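Local atomic coordinates of homocitrate synthase (Sulfolobus acidocaldarius, PDB entry 6KTQ), a protein that catalyses the aldol-type condensation of 2-oxoglutarate with acetyl-CoA to homocitrate, the first step of lysine biosynthesis by the alpha-aminoadipate pathway. Residues Glu44-Val49 and Asn255-Arg260; Glu152-Ala157 and Ala189-Val194; Ala171-Tyr176 and Val200-Pro205; Lys285-Val290 and Glu338-Ser343. One frame throughout, in Å; residues are numbered along the deposited sequence.

Contact 1. Residues Glu44-Val49 and Asn255-Arg260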
loop_
_atom_site.group_PDB
_atom_site.type_symbol
_atom_site.label_atom_id
_atom_site.label_comp_id
_atom_site.label_asym_id
_atom_site.label_seq_id
_atom_site.Cartn_x
_atom_site.Cartn_y
_atom_site.Cartn_z
ATOM N N GLU A 44 -21.216 19.960 -19.081
ATOM C CA GLU A 44 -22.227 20.930 -19.523
ATOM C C GLU A 44 -22.474 22.025 -18.473
ATOM O O GLU A 44 -23.260 22.926 -18.712
ATOM C CB GLU A 44 -23.537 20.226 -19.901
ATOM C CG GLU A 44 -24.231 20.880 -21.063
ATOM C CD GLU A 44 -25.615 20.324 -21.356
ATOM O OE1 GLU A 44 -26.162 19.508 -20.564
ATOM O OE2 GLU A 44 -26.168 20.705 -22.402
ATOM N N GLN A 45 -21.812 21.970 -17.318
ATOM C CA GLN A 45 -21.869 23.086 -16.351
ATOM C C GLN A 45 -20.781 24.125 -16.593
ATOM O O GLN A 45 -20.634 25.049 -15.811
ATOM C CB GLN A 45 -21.844 22.583 -14.905
ATOM C CG GLN A 45 -23.080 21.767 -14.546
ATOM C CD GLN A 45 -23.046 21.124 -13.174
ATOM O OE1 GLN A 45 -23.463 19.992 -13.030
ATOM N NE2 GLN A 45 -22.556 21.835 -12.172
ATOM N N THR A 46 -20.016 23.962 -17.677
ATOM C CA THR A 46 -19.041 24.950 -18.087
ATOM C C THR A 46 -19.754 26.218 -18.607
ATOM O O THR A 46 -20.632 26.110 -19.463
ATOM C CB THR A 46 -18.162 24.394 -19.226
ATOM O OG1 THR A 46 -17.685 23.066 -18.903
ATOM C CG2 THR A 46 -16.998 25.324 -19.501
ATOM N N PRO A 47 -19.370 27.411 -18.111
ATOM C CA PRO A 47 -19.905 28.626 -18.678
ATOM C C PRO A 47 -19.849 28.594 -20.197
ATOM O O PRO A 47 -18.813 28.286 -20.788
ATOM C CB PRO A 47 -18.985 29.726 -18.116
ATOM C CG PRO A 47 -18.553 29.175 -16.813
ATOM C CD PRO A 47 -18.431 27.693 -17.019
ATOM N N GLY A 48 -20.963 28.911 -20.826
ATOM C CA GLY A 48 -20.987 29.047 -22.284
ATOM C C GLY A 48 -21.132 27.758 -23.056
ATOM O O GLY A 48 -21.199 27.780 -24.290
ATOM N N VAL A 49 -21.218 26.628 -22.357
ATOM C CA VAL A 49 -21.288 25.327 -23.003
ATOM C C VAL A 49 -22.679 24.731 -22.806
ATOM O O VAL A 49 -23.148 24.586 -21.682
ATOM C CB VAL A 49 -20.239 24.338 -22.437
ATOM C CG1 VAL A 49 -20.416 22.971 -23.042
ATOM C CG2 VAL A 49 -18.831 24.816 -22.742
ATOM N N ASN A 255 -11.261 17.328 -22.083
ATOM C CA ASN A 255 -10.742 18.680 -22.267
ATOM C C ASN A 255 -10.760 19.540 -21.023
ATOM O O ASN A 255 -10.615 20.752 -21.108
ATOM C CB ASN A 255 -11.505 19.403 -23.394
ATOM C CG ASN A 255 -11.494 18.633 -24.715
ATOM O OD1 ASN A 255 -10.717 17.691 -24.911
ATOM N ND2 ASN A 255 -12.370 19.030 -25.628
ATOM N N GLY A 256 -10.970 18.945 -19.860
ATOM C CA GLY A 256 -11.003 19.748 -18.634
ATOM C C GLY A 256 -12.234 20.637 -18.550
ATOM O O GLY A 256 -12.198 21.726 -17.961
ATOM N N LEU A 257 -13.317 20.216 -19.187
ATOM C CA LEU A 257 -14.595 20.910 -18.994
ATOM C C LEU A 257 -15.104 20.784 -17.533
ATOM O O LEU A 257 -14.745 19.842 -16.783
ATOM C CB LEU A 257 -15.632 20.390 -19.986
ATOM C CG LEU A 257 -15.369 20.741 -21.463
ATOM C CD1 LEU A 257 -16.309 19.951 -22.364
ATOM C CD2 LEU A 257 -15.532 22.238 -21.734
ATOM N N GLY A 258 -15.973 21.732 -17.155
ATOM C CA GLY A 258 -16.733 21.710 -15.918
ATOM C C GLY A 258 -16.960 23.088 -15.352
ATOM O O GLY A 258 -16.506 24.082 -15.928
ATOM N N GLU A 259 -17.642 23.171 -14.220
ATOM C CA GLU A 259 -17.753 24.434 -13.506
ATOM C C GLU A 259 -16.394 25.055 -13.331
ATOM O O GLU A 259 -15.425 24.349 -13.048
ATOM C CB GLU A 259 -18.363 24.260 -12.122
ATOM C CG GLU A 259 -19.833 24.023 -12.127
ATOM C CD GLU A 259 -20.740 25.252 -12.110
ATOM O OE1 GLU A 259 -20.342 26.430 -11.854
ATOM O OE2 GLU A 259 -21.925 24.983 -12.335
ATOM N N ARG A 260 -16.345 26.368 -13.518
ATOM C CA ARG A 260 -15.195 27.197 -13.274
ATOM C C ARG A 260 -13.997 26.760 -14.131
ATOM O O ARG A 260 -13.981 27.043 -15.322
ATOM C CB ARG A 260 -14.867 27.277 -11.763
ATOM C CG ARG A 260 -15.990 27.785 -10.868
ATOM C CD ARG A 260 -15.579 27.926 -9.380
ATOM N NE ARG A 260 -14.863 26.747 -8.882
ATOM C CZ ARG A 260 -15.426 25.561 -8.597
ATOM N NH1 ARG A 260 -16.739 25.384 -8.679
ATOM N NH2 ARG A 260 -14.662 24.538 -8.217
#

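Contact 2. Residues Glu152-Ala157 and Ala189-Val194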
loop_
_atom_site.group_PDB
_atom_site.type_symbol
_atom_site.label_atom_id
_atom_site.label_comp_id
_atom_site.label_asym_id
_atom_site.label_seq_id
_atom_site.Cartn_x
_atom_site.Cartn_y
_atom_site.Cartn_z
ATOM N N GLU A 152 -33.020 8.993 4.107
ATOM C CA GLU A 152 -34.356 8.782 3.520
ATOM C C GLU A 152 -34.298 8.736 2.003
ATOM O O GLU A 152 -34.877 7.850 1.358
ATOM C CB GLU A 152 -35.321 9.872 3.980
ATOM C CG GLU A 152 -35.668 9.722 5.451
ATOM C CD GLU A 152 -36.544 10.839 5.998
ATOM O OE1 GLU A 152 -36.832 10.785 7.217
ATOM O OE2 GLU A 152 -36.938 11.751 5.222
ATOM N N THR A 153 -33.575 9.687 1.419
ATOM C CA THR A 153 -33.537 9.785 -0.027
ATOM C C THR A 153 -32.759 8.656 -0.621
ATOM O O THR A 153 -33.172 8.107 -1.629
ATOM C CB THR A 153 -33.001 11.145 -0.508
ATOM O OG1 THR A 153 -31.790 11.461 0.177
ATOM C CG2 THR A 153 -34.011 12.222 -0.213
ATOM N N VAL A 154 -31.645 8.269 -0.004
ATOM C CA VAL A 154 -30.907 7.105 -0.515
ATOM C C VAL A 154 -31.732 5.820 -0.419
ATOM O O VAL A 154 -31.726 4.999 -1.343
ATOM C CB VAL A 154 -29.550 6.907 0.197
ATOM C CG1 VAL A 154 -28.990 5.524 -0.089
ATOM C CG2 VAL A 154 -28.567 8.002 -0.233
ATOM N N SER A 155 -32.429 5.633 0.694
ATOM C CA SER A 155 -33.342 4.469 0.828
ATOM C C SER A 155 -34.462 4.476 -0.196
ATOM O O SER A 155 -34.736 3.450 -0.848
ATOM C CB SER A 155 -33.960 4.424 2.222
ATOM O OG SER A 155 -32.985 4.037 3.163
ATOM N N TYR A 156 -35.114 5.629 -0.331
ATOM C CA TYR A 156 -36.163 5.793 -1.328
ATOM C C TYR A 156 -35.663 5.389 -2.714
ATOM O O TYR A 156 -36.331 4.609 -3.412
ATOM C CB TYR A 156 -36.678 7.237 -1.333
ATOM C CG TYR A 156 -37.888 7.478 -2.218
ATOM C CD1 TYR A 156 -39.095 6.819 -1.985
ATOM C CD2 TYR A 156 -37.833 8.385 -3.275
ATOM C CE1 TYR A 156 -40.201 7.045 -2.794
ATOM C CE2 TYR A 156 -38.929 8.613 -4.084
ATOM C CZ TYR A 156 -40.110 7.946 -3.838
ATOM O OH TYR A 156 -41.194 8.186 -4.649
ATOM N N ALA A 157 -34.483 5.883 -3.110
ATOM C CA ALA A 157 -33.960 5.586 -4.449
ATOM C C ALA A 157 -33.699 4.098 -4.591
ATOM O O ALA A 157 -34.044 3.482 -5.610
ATOM C CB ALA A 157 -32.668 6.371 -4.715
ATOM N N ALA A 189 -28.224 2.815 4.396
ATOM C CA ALA A 189 -29.420 3.097 3.600
ATOM C C ALA A 189 -29.434 2.464 2.210
ATOM O O ALA A 189 -30.448 2.530 1.517
ATOM C CB ALA A 189 -29.614 4.598 3.497
ATOM N N GLY A 190 -28.311 1.885 1.782
ATOM C CA GLY A 190 -28.273 1.073 0.568
ATOM C C GLY A 190 -27.350 1.547 -0.560
ATOM O O GLY A 190 -27.347 0.963 -1.627
ATOM N N ALA A 191 -26.577 2.607 -0.346
ATOM C CA ALA A 191 -25.660 3.090 -1.401
ATOM C C ALA A 191 -24.493 2.116 -1.489
ATOM O O ALA A 191 -23.973 1.726 -0.453
ATOM C CB ALA A 191 -25.140 4.475 -1.051
ATOM N N ASP A 192 -24.091 1.719 -2.697
ATOM C CA ASP A 192 -22.924 0.868 -2.851
ATOM C C ASP A 192 -21.657 1.606 -3.284
ATOM O O ASP A 192 -20.583 0.998 -3.291
ATOM C CB ASP A 192 -23.195 -0.271 -3.825
ATOM C CG ASP A 192 -23.457 0.216 -5.228
ATOM O OD1 ASP A 192 -24.252 1.156 -5.397
ATOM O OD2 ASP A 192 -22.871 -0.333 -6.159
ATOM N N ARG A 193 -21.789 2.875 -3.701
ATOM C CA ARG A 193 -20.646 3.719 -4.086
ATOM C C ARG A 193 -20.795 5.068 -3.405
ATOM O O ARG A 193 -21.919 5.549 -3.179
ATOM C CB ARG A 193 -20.568 3.920 -5.621
ATOM C CG ARG A 193 -20.418 2.670 -6.479
ATOM C CD ARG A 193 -19.916 3.027 -7.883
ATOM N NE ARG A 193 -18.557 3.513 -7.717
ATOM C CZ ARG A 193 -17.479 2.746 -7.659
ATOM N NH1 ARG A 193 -17.547 1.445 -7.916
ATOM N NH2 ARG A 193 -16.321 3.292 -7.373
ATOM N N VAL A 194 -19.669 5.665 -3.030
ATOM C CA VAL A 194 -19.648 7.026 -2.529
ATOM C C VAL A 194 -18.610 7.802 -3.335
ATOM O O VAL A 194 -17.471 7.353 -3.465
ATOM C CB VAL A 194 -19.303 7.116 -1.050
ATOM C CG1 VAL A 194 -19.069 8.554 -0.634
ATOM C CG2 VAL A 194 -20.424 6.518 -0.194
#

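Contact 3. Residues Ala171-Tyr176 and Val200-Pro205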
loop_
_atom_site.group_PDB
_atom_site.type_symbol
_atom_site.label_atom_id
_atom_site.label_comp_id
_atom_site.label_asym_id
_atom_site.label_seq_id
_atom_site.Cartn_x
_atom_site.Cartn_y
_atom_site.Cartn_z
ATOM N N ALA A 171 -16.754 17.415 0.382
ATOM C CA ALA A 171 -16.189 16.454 1.337
ATOM C C ALA A 171 -14.800 16.839 1.771
ATOM O O ALA A 171 -14.419 16.599 2.919
ATOM C CB ALA A 171 -16.151 15.080 0.725
ATOM N N THR A 172 -14.033 17.465 0.877
ATOM C CA THR A 172 -12.647 17.753 1.173
ATOM C C THR A 172 -12.477 18.955 2.092
ATOM O O THR A 172 -11.378 19.204 2.519
ATOM C CB THR A 172 -11.825 17.914 -0.120
ATOM O OG1 THR A 172 -12.329 19.026 -0.878
ATOM C CG2 THR A 172 -11.943 16.639 -0.965
ATOM N N ARG A 173 -13.550 19.686 2.421
ATOM C CA ARG A 173 -13.494 20.701 3.455
ATOM C C ARG A 173 -14.454 20.404 4.621
ATOM O O ARG A 173 -14.663 21.235 5.482
ATOM C CB ARG A 173 -13.770 22.085 2.871
ATOM C CG ARG A 173 -12.753 22.520 1.812
ATOM C CD ARG A 173 -12.991 23.950 1.355
ATOM N NE ARG A 173 -14.311 24.087 0.737
ATOM C CZ ARG A 173 -14.857 25.224 0.326
ATOM N NH1 ARG A 173 -16.081 25.213 -0.199
ATOM N NH2 ARG A 173 -14.196 26.359 0.415
ATOM N N ALA A 174 -15.028 19.227 4.625
ATOM C CA ALA A 174 -15.958 18.812 5.649
ATOM C C ALA A 174 -15.228 18.310 6.880
ATOM O O ALA A 174 -14.091 17.863 6.804
ATOM C CB ALA A 174 -16.864 17.715 5.130
ATOM N N ASP A 175 -15.927 18.358 8.009
ATOM C CA ASP A 175 -15.466 17.701 9.240
ATOM C C ASP A 175 -15.306 16.207 8.953
ATOM O O ASP A 175 -16.250 15.548 8.540
ATOM C CB ASP A 175 -16.495 17.932 10.357
ATOM C CG ASP A 175 -16.067 17.281 11.676
ATOM O OD1 ASP A 175 -16.102 16.032 11.789
ATOM O OD2 ASP A 175 -15.623 18.026 12.543
ATOM N N TYR A 176 -14.105 15.670 9.129
ATOM C CA TYR A 176 -13.843 14.291 8.770
ATOM C C TYR A 176 -14.647 13.258 9.590
ATOM O O TYR A 176 -15.105 12.249 9.057
ATOM C CB TYR A 176 -12.347 13.988 8.852
ATOM C CG TYR A 176 -11.989 12.661 8.241
ATOM C CD1 TYR A 176 -12.272 12.394 6.912
ATOM C CD2 TYR A 176 -11.347 11.665 8.985
ATOM C CE1 TYR A 176 -11.966 11.165 6.359
ATOM C CE2 TYR A 176 -11.027 10.435 8.427
ATOM C CZ TYR A 176 -11.323 10.191 7.122
ATOM O OH TYR A 176 -11.004 8.975 6.545
ATOM N N VAL A 200 -13.957 22.271 -4.629
ATOM C CA VAL A 200 -13.227 23.512 -4.918
ATOM C C VAL A 200 -11.735 23.281 -5.182
ATOM O O VAL A 200 -10.955 24.218 -5.182
ATOM C CB VAL A 200 -13.444 24.587 -3.837
ATOM C CG1 VAL A 200 -14.917 24.971 -3.773
ATOM C CG2 VAL A 200 -12.942 24.151 -2.457
ATOM N N GLY A 201 -11.350 22.020 -5.359
ATOM C CA GLY A 201 -10.023 21.675 -5.866
ATOM C C GLY A 201 -8.887 21.928 -4.886
ATOM O O GLY A 201 -7.785 22.286 -5.297
ATOM N N VAL A 202 -9.146 21.693 -3.602
ATOM C CA VAL A 202 -8.196 22.043 -2.530
ATOM C C VAL A 202 -7.473 20.835 -1.932
ATOM O O VAL A 202 -6.699 20.979 -0.987
ATOM C CB VAL A 202 -8.882 22.830 -1.402
ATOM C CG1 VAL A 202 -9.279 24.217 -1.888
ATOM C CG2 VAL A 202 -10.065 22.059 -0.809
ATOM N N LEU A 203 -7.688 19.657 -2.488
ATOM C CA LEU A 203 -6.949 18.483 -2.027
ATOM C C LEU A 203 -5.462 18.628 -2.361
ATOM O O LEU A 203 -5.111 19.120 -3.442
ATOM C CB LEU A 203 -7.476 17.249 -2.738
ATOM C CG LEU A 203 -8.135 16.085 -2.014
ATOM C CD1 LEU A 203 -8.481 16.237 -0.537
ATOM C CD2 LEU A 203 -9.237 15.495 -2.867
ATOM N N TYR A 204 -4.598 18.200 -1.437
ATOM C CA TYR A 204 -3.166 18.060 -1.712
ATOM C C TYR A 204 -2.901 16.585 -1.965
ATOM O O TYR A 204 -3.283 15.743 -1.149
ATOM C CB TYR A 204 -2.320 18.588 -0.539
ATOM C CG TYR A 204 -0.869 18.658 -0.915
ATOM C CD1 TYR A 204 -0.374 19.734 -1.643
ATOM C CD2 TYR A 204 0.003 17.616 -0.596
ATOM C CE1 TYR A 204 0.955 19.772 -2.062
ATOM C CE2 TYR A 204 1.332 17.646 -0.986
ATOM C CZ TYR A 204 1.813 18.744 -1.712
ATOM O OH TYR A 204 3.140 18.817 -2.109
ATOM N N PRO A 205 -2.239 16.246 -3.077
ATOM C CA PRO A 205 -2.122 14.847 -3.509
ATOM C C PRO A 205 -1.700 13.818 -2.444
ATOM O O PRO A 205 -2.326 12.773 -2.345
ATOM C CB PRO A 205 -1.077 14.928 -4.624
ATOM C CG PRO A 205 -1.403 16.244 -5.269
ATOM C CD PRO A 205 -1.685 17.160 -4.097
HETATM O O HOH W 1 -14.139 20.902 -1.969
#

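Contact 4. Residues Lys285-Val290 and Glu338-Ser343. With SO4 (sulfate ion), chain G.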
loop_
_atom_site.group_PDB
_atom_site.type_symbol
_atom_site.label_atom_id
_atom_site.label_comp_id
_atom_site.label_asym_id
_atom_site.label_seq_id
_atom_site.Cartn_x
_atom_site.Cartn_y
_atom_site.Cartn_z
ATOM N N LYS A 285 -5.501 5.634 -28.303
ATOM C CA LYS A 285 -5.285 6.088 -29.657
ATOM C C LYS A 285 -6.447 6.901 -30.181
ATOM O O LYS A 285 -6.337 7.465 -31.261
ATOM C CB LYS A 285 -5.047 4.886 -30.573
ATOM C CG LYS A 285 -3.655 4.304 -30.400
ATOM C CD LYS A 285 -3.431 3.164 -31.375
ATOM C CE LYS A 285 -1.965 2.917 -31.647
ATOM N NZ LYS A 285 -1.390 2.106 -30.570
ATOM N N LYS A 286 -7.557 6.937 -29.440
ATOM C CA LYS A 286 -8.752 7.650 -29.845
ATOM C C LYS A 286 -9.027 8.925 -29.015
ATOM O O LYS A 286 -10.055 9.589 -29.213
ATOM C CB LYS A 286 -9.954 6.701 -29.783
ATOM C CG LYS A 286 -9.928 5.637 -30.867
ATOM C CD LYS A 286 -11.168 4.741 -30.832
ATOM C CE LYS A 286 -12.471 5.476 -31.192
ATOM N NZ LYS A 286 -12.352 6.420 -32.347
ATOM N N LEU A 287 -8.104 9.272 -28.117
ATOM C CA LEU A 287 -8.265 10.454 -27.299
ATOM C C LEU A 287 -8.370 11.732 -28.141
ATOM O O LEU A 287 -9.227 12.565 -27.876
ATOM C CB LEU A 287 -7.126 10.565 -26.288
ATOM C CG LEU A 287 -7.134 9.458 -25.225
ATOM C CD1 LEU A 287 -5.878 9.519 -24.354
ATOM C CD2 LEU A 287 -8.386 9.584 -24.382
ATOM N N SER A 288 -7.511 11.892 -29.141
ATOM C CA SER A 288 -7.552 13.073 -29.988
ATOM C C SER A 288 -8.905 13.243 -30.677
ATOM O O SER A 288 -9.452 14.336 -30.719
ATOM C CB SER A 288 -6.453 13.024 -31.025
ATOM O OG SER A 288 -5.225 13.374 -30.427
ATOM N N GLU A 289 -9.458 12.146 -31.184
ATOM C CA GLU A 289 -10.707 12.199 -31.933
ATOM C C GLU A 289 -11.848 12.594 -31.019
ATOM O O GLU A 289 -12.680 13.444 -31.383
ATOM C CB GLU A 289 -10.985 10.852 -32.595
ATOM C CG GLU A 289 -12.288 10.788 -33.381
ATOM C CD GLU A 289 -12.710 9.357 -33.704
ATOM O OE1 GLU A 289 -13.832 8.959 -33.317
ATOM O OE2 GLU A 289 -11.904 8.622 -34.312
ATOM N N VAL A 290 -11.885 12.025 -29.814
ATOM C CA VAL A 290 -12.966 12.335 -28.894
ATOM C C VAL A 290 -12.825 13.748 -28.341
ATOM O O VAL A 290 -13.820 14.474 -28.216
ATOM C CB VAL A 290 -13.107 11.264 -27.789
ATOM C CG1 VAL A 290 -14.220 11.637 -26.813
ATOM C CG2 VAL A 290 -13.402 9.907 -28.454
ATOM N N GLU A 338 2.950 7.724 -31.052
ATOM C CA GLU A 338 2.074 6.674 -31.590
ATOM C C GLU A 338 1.232 6.041 -30.496
ATOM O O GLU A 338 0.180 5.477 -30.778
ATOM C CB GLU A 338 2.898 5.587 -32.318
ATOM C CG GLU A 338 3.578 6.100 -33.593
ATOM C CD GLU A 338 4.840 6.965 -33.361
ATOM O OE1 GLU A 338 5.417 6.992 -32.237
ATOM O OE2 GLU A 338 5.263 7.632 -34.339
ATOM N N THR A 339 1.678 6.149 -29.251
ATOM C CA THR A 339 0.896 5.659 -28.112
ATOM C C THR A 339 -0.494 6.252 -28.149
ATOM O O THR A 339 -1.478 5.612 -27.726
ATOM C CB THR A 339 1.536 6.065 -26.757
ATOM O OG1 THR A 339 2.911 5.710 -26.747
ATOM C CG2 THR A 339 0.851 5.380 -25.586
ATOM N N PHE A 340 -0.570 7.503 -28.601
ATOM C CA PHE A 340 -1.830 8.228 -28.670
ATOM C C PHE A 340 -2.326 8.418 -30.115
ATOM O O PHE A 340 -3.179 9.245 -30.372
ATOM C CB PHE A 340 -1.662 9.555 -27.922
ATOM C CG PHE A 340 -1.108 9.372 -26.537
ATOM C CD1 PHE A 340 -1.911 8.861 -25.522
ATOM C CD2 PHE A 340 0.221 9.627 -26.262
ATOM C CE1 PHE A 340 -1.400 8.632 -24.261
ATOM C CE2 PHE A 340 0.732 9.427 -25.000
ATOM C CZ PHE A 340 -0.075 8.926 -23.993
ATOM N N GLY A 341 -1.809 7.638 -31.055
ATOM C CA GLY A 341 -2.180 7.795 -32.463
ATOM C C GLY A 341 -1.668 9.082 -33.093
ATOM O O GLY A 341 -2.205 9.532 -34.107
ATOM N N ARG A 342 -0.632 9.680 -32.503
ATOM C CA ARG A 342 -0.081 10.945 -33.014
ATOM C C ARG A 342 1.301 10.758 -33.590
ATOM O O ARG A 342 1.885 9.690 -33.454
ATOM C CB ARG A 342 -0.088 11.988 -31.916
ATOM C CG ARG A 342 -1.458 12.072 -31.265
ATOM C CD ARG A 342 -1.626 13.324 -30.474
ATOM N NE ARG A 342 -1.538 14.519 -31.308
ATOM C CZ ARG A 342 -1.313 15.716 -30.795
ATOM N NH1 ARG A 342 -1.183 15.857 -29.474
ATOM N NH2 ARG A 342 -1.262 16.787 -31.583
ATOM N N SER A 343 1.806 11.800 -34.236
ATOM C CA SER A 343 3.155 11.822 -34.800
ATOM C C SER A 343 3.864 13.091 -34.370
ATOM O O SER A 343 3.241 14.131 -34.213
ATOM C CB SER A 343 3.086 11.836 -36.328
ATOM O OG SER A 343 2.322 10.738 -36.773
HETATM S S SO4 G . -1.372 14.562 -34.944
HETATM O O1 SO4 G . -0.202 13.683 -34.970
HETATM O O2 SO4 G . -1.844 14.822 -36.303
HETATM O O3 SO4 G . -0.980 15.876 -34.368
HETATM O O4 SO4 G . -2.464 14.040 -34.120
#

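Contact 1. Residues Glu44-Val49 and Asn255-Arg260
Gln45 reaches across to Glu259, and its side chain is in contact along its length. The two loops meet at the catalytic end of the barrel. Gln45 CB lies 3.5 Å from Glu259 OE2 and also near Glu259 CG. Gln45 CG and CD run on past the same oxygen. At the tip, Gln45 NE2 donates to Glu259 OE2 over 3.2 Å, nearly straight at 165°. The oxygen lies close to the amide plane and accepts through its anti lone pair. The two flat groups are turned 74° against each other. Glu259 gets there by a bend at chi2 (-88°), which brings its carboxylate back to Gln45. Gln45 OE1 accepts from Arg41 NH2; Arg41 lines the bound 2-oxoglutarate.

Beside this pair, Gly258 N donates to Thr46 OG1 over 2.8 Å, in a clearly bent bond. That hydroxyl also bonds Gly43 O. Thr46 CA points a hydrogen at Gly258 O, and Leu257 CD2 meets Val49 CG2 at 4.3 Å. Thr46 to Val49 form a type II turn, with Gly48 at positive phi.

Glu259 N bonds Glu42 OE2, which ties this loop to a zinc ligand. The Gln45 amide is held at both ends, NE2 by Glu259 and OE1 by Arg41. This fixes its rotation and probably helps position Arg41.

Contact 2. Residues Glu152-Ala157 and Ala189-Val194
Val154 of helix 143-159 points at Ala189 and the turn that follows it, where the chain enters strand 193-198. This is a contact within the beta/alpha barrel, between neighbouring beta-alpha units. Helix 176-189 ends in a Schellman motif, with Gly190 at positive phi as the first residue to leave helical angles.

Val154 presents one branch. Its CG1 is anti to the backbone N (chi1 165°), the position that carries it over the turn. There Val154 CG1 meets Ala189 CB at 3.8 Å and Ala191 CB at 4.1 Å. The same methyl, Val154 CG1, lies 3.7 Å from Ala189 O and close to the amide nitrogen of Ala191. One branch thus packs on the two alanine methyls and on the backbone of the turn between them.

Ala189 points its methyl back at the helix, where it is shared by Val154 and Ser155. Ala191 is set more to the side and meets Val154 alone. Gly190, at positive phi, brings its amide nitrogen near Val154 CG1.

No hydrogen bond crosses the contact. Ser155 OG bonds back to Ala151 O in its own helix. Val154 also touches Val164 of strand 163-169, and the strand that follows Ala191 pairs with that same strand. The helix is therefore packed on the sheet and on the loop leading into it.

Ser155 CA lies 3.6 Å from Ala189 O as a CA-H...O contact, and Ser155 OG stands 3.4 Å from Ala189 CB.

Contact 3. Residues Ala171-Tyr176 and Val200-Pro205
Val200 meets the guanidinium of Arg173 over one face. Its CG2 stands 3.4 Å above the plane, over the centre of the group, and is 3.5 Å from Arg173 NE. Val200 CG1 is nearer NH1. The bend of the arginine at chi3 (-62°) brings the guanidinium under Val200 CG2; the two side chains cross at about a right angle. Arg173 NE also forms a salt bridge with Asp170 OD1, while the valine methyl covers one face. Val200 N donates to a water, and that water donates to Thr172 OG1 over 2.8 Å.

Gly201 turns the chain at positive phi. Val202 comes next, and its CG2 lies 3.8 Å from Arg173 CG and as far from Thr172 OG1. Leu203 follows, with both its methyls against Thr172 CG2. Leu203 CD2 to Thr172 CG2 is tight at 3.5 Å, and the leucine chi1 of -118° is an unusual, eclipsed-like value. Thr172 crosses Leu203 at about a right angle and Val202 obliquely.

Asp198 ties the two segments together. Its OD1 bonds Thr172 OG1 and Val202 N, and its OD2 accepts from Leu203 N. Tyr204 sits at the N-cap position of helix 205-218. Asp175 holds that place before helix 176-189, where its OD1 caps Tyr178 N.

Each segment follows a strand and leads into the next helix. Val200 directly follows Thr199, which lines the 2-oxoglutarate pocket. These are beta-alpha loops of a TIM barrel.

Contact 4. Residues Lys285-Val290 and Glu338-Ser343
Lys285 lies alongside the turn Glu338-Gly341. Lys285 CG is 3.7 Å from Thr339 O and Lys285 CE 3.5 Å from Glu338 O, so the aliphatic chain follows the backbone carbonyls. Gly341, at positive phi, packs against Lys285 with its N 3.9 Å from Lys285 CG. Further along the helix, Leu287 CD1 approaches the Phe340 ring obliquely, 4.2 Å from Phe340 CD1. Ser288 OG sits 3.6 Å from Arg342 CD. No hydrogen bond crosses the contact.

Around this shell, Thr339 CB lies over one face of the Phe340 ring, and Phe340 also touches Ala271 of helix 266-277 as well as Phe314 and Phe334. Arg342 is bent at chi3 (63°), and its NH1 donates to the carbonyls of Ile308 and Gly310. The guanidinium also grips a sulfate, probably from the crystallisation liquor. Arg342 NE bonds sulfate O4 at 3.0 Å and Arg342 NH2 bonds sulfate O3 at 2.9 Å, with the sulfur near the guanidinium plane. Ser343 N adds a third bond, to O1.

The contact joins the start of helix 287-298, in the HMGL-like catalytic region, to a loop of the post-HMGL region: a junction between the barrel and the C-terminal part.

In the fold
Contacts 1, 2 and 3 all belong to the barrel, whose sheet closes where strand 31-37 pairs with strand 249-252. Contact 1 joins the loops that follow these two paired strands. Contacts 2 and 3 fall between its segments in sequence, and their own segments alternate along the chain. They join neighbouring units around strands 163-169 and 193-198, with centres 23 Å apart. Contacts 1 and 3 touch, where Arg260 NH2 meets Val200 CA at 3.7 Å. Contact 4 follows in sequence and lies on the opposite side of the chain's centre from contacts 2 and 3. Its nearest atoms are about 5 Å from those of contact 1. The barrel-to-C-terminal junction thus comes near the loops of the active site.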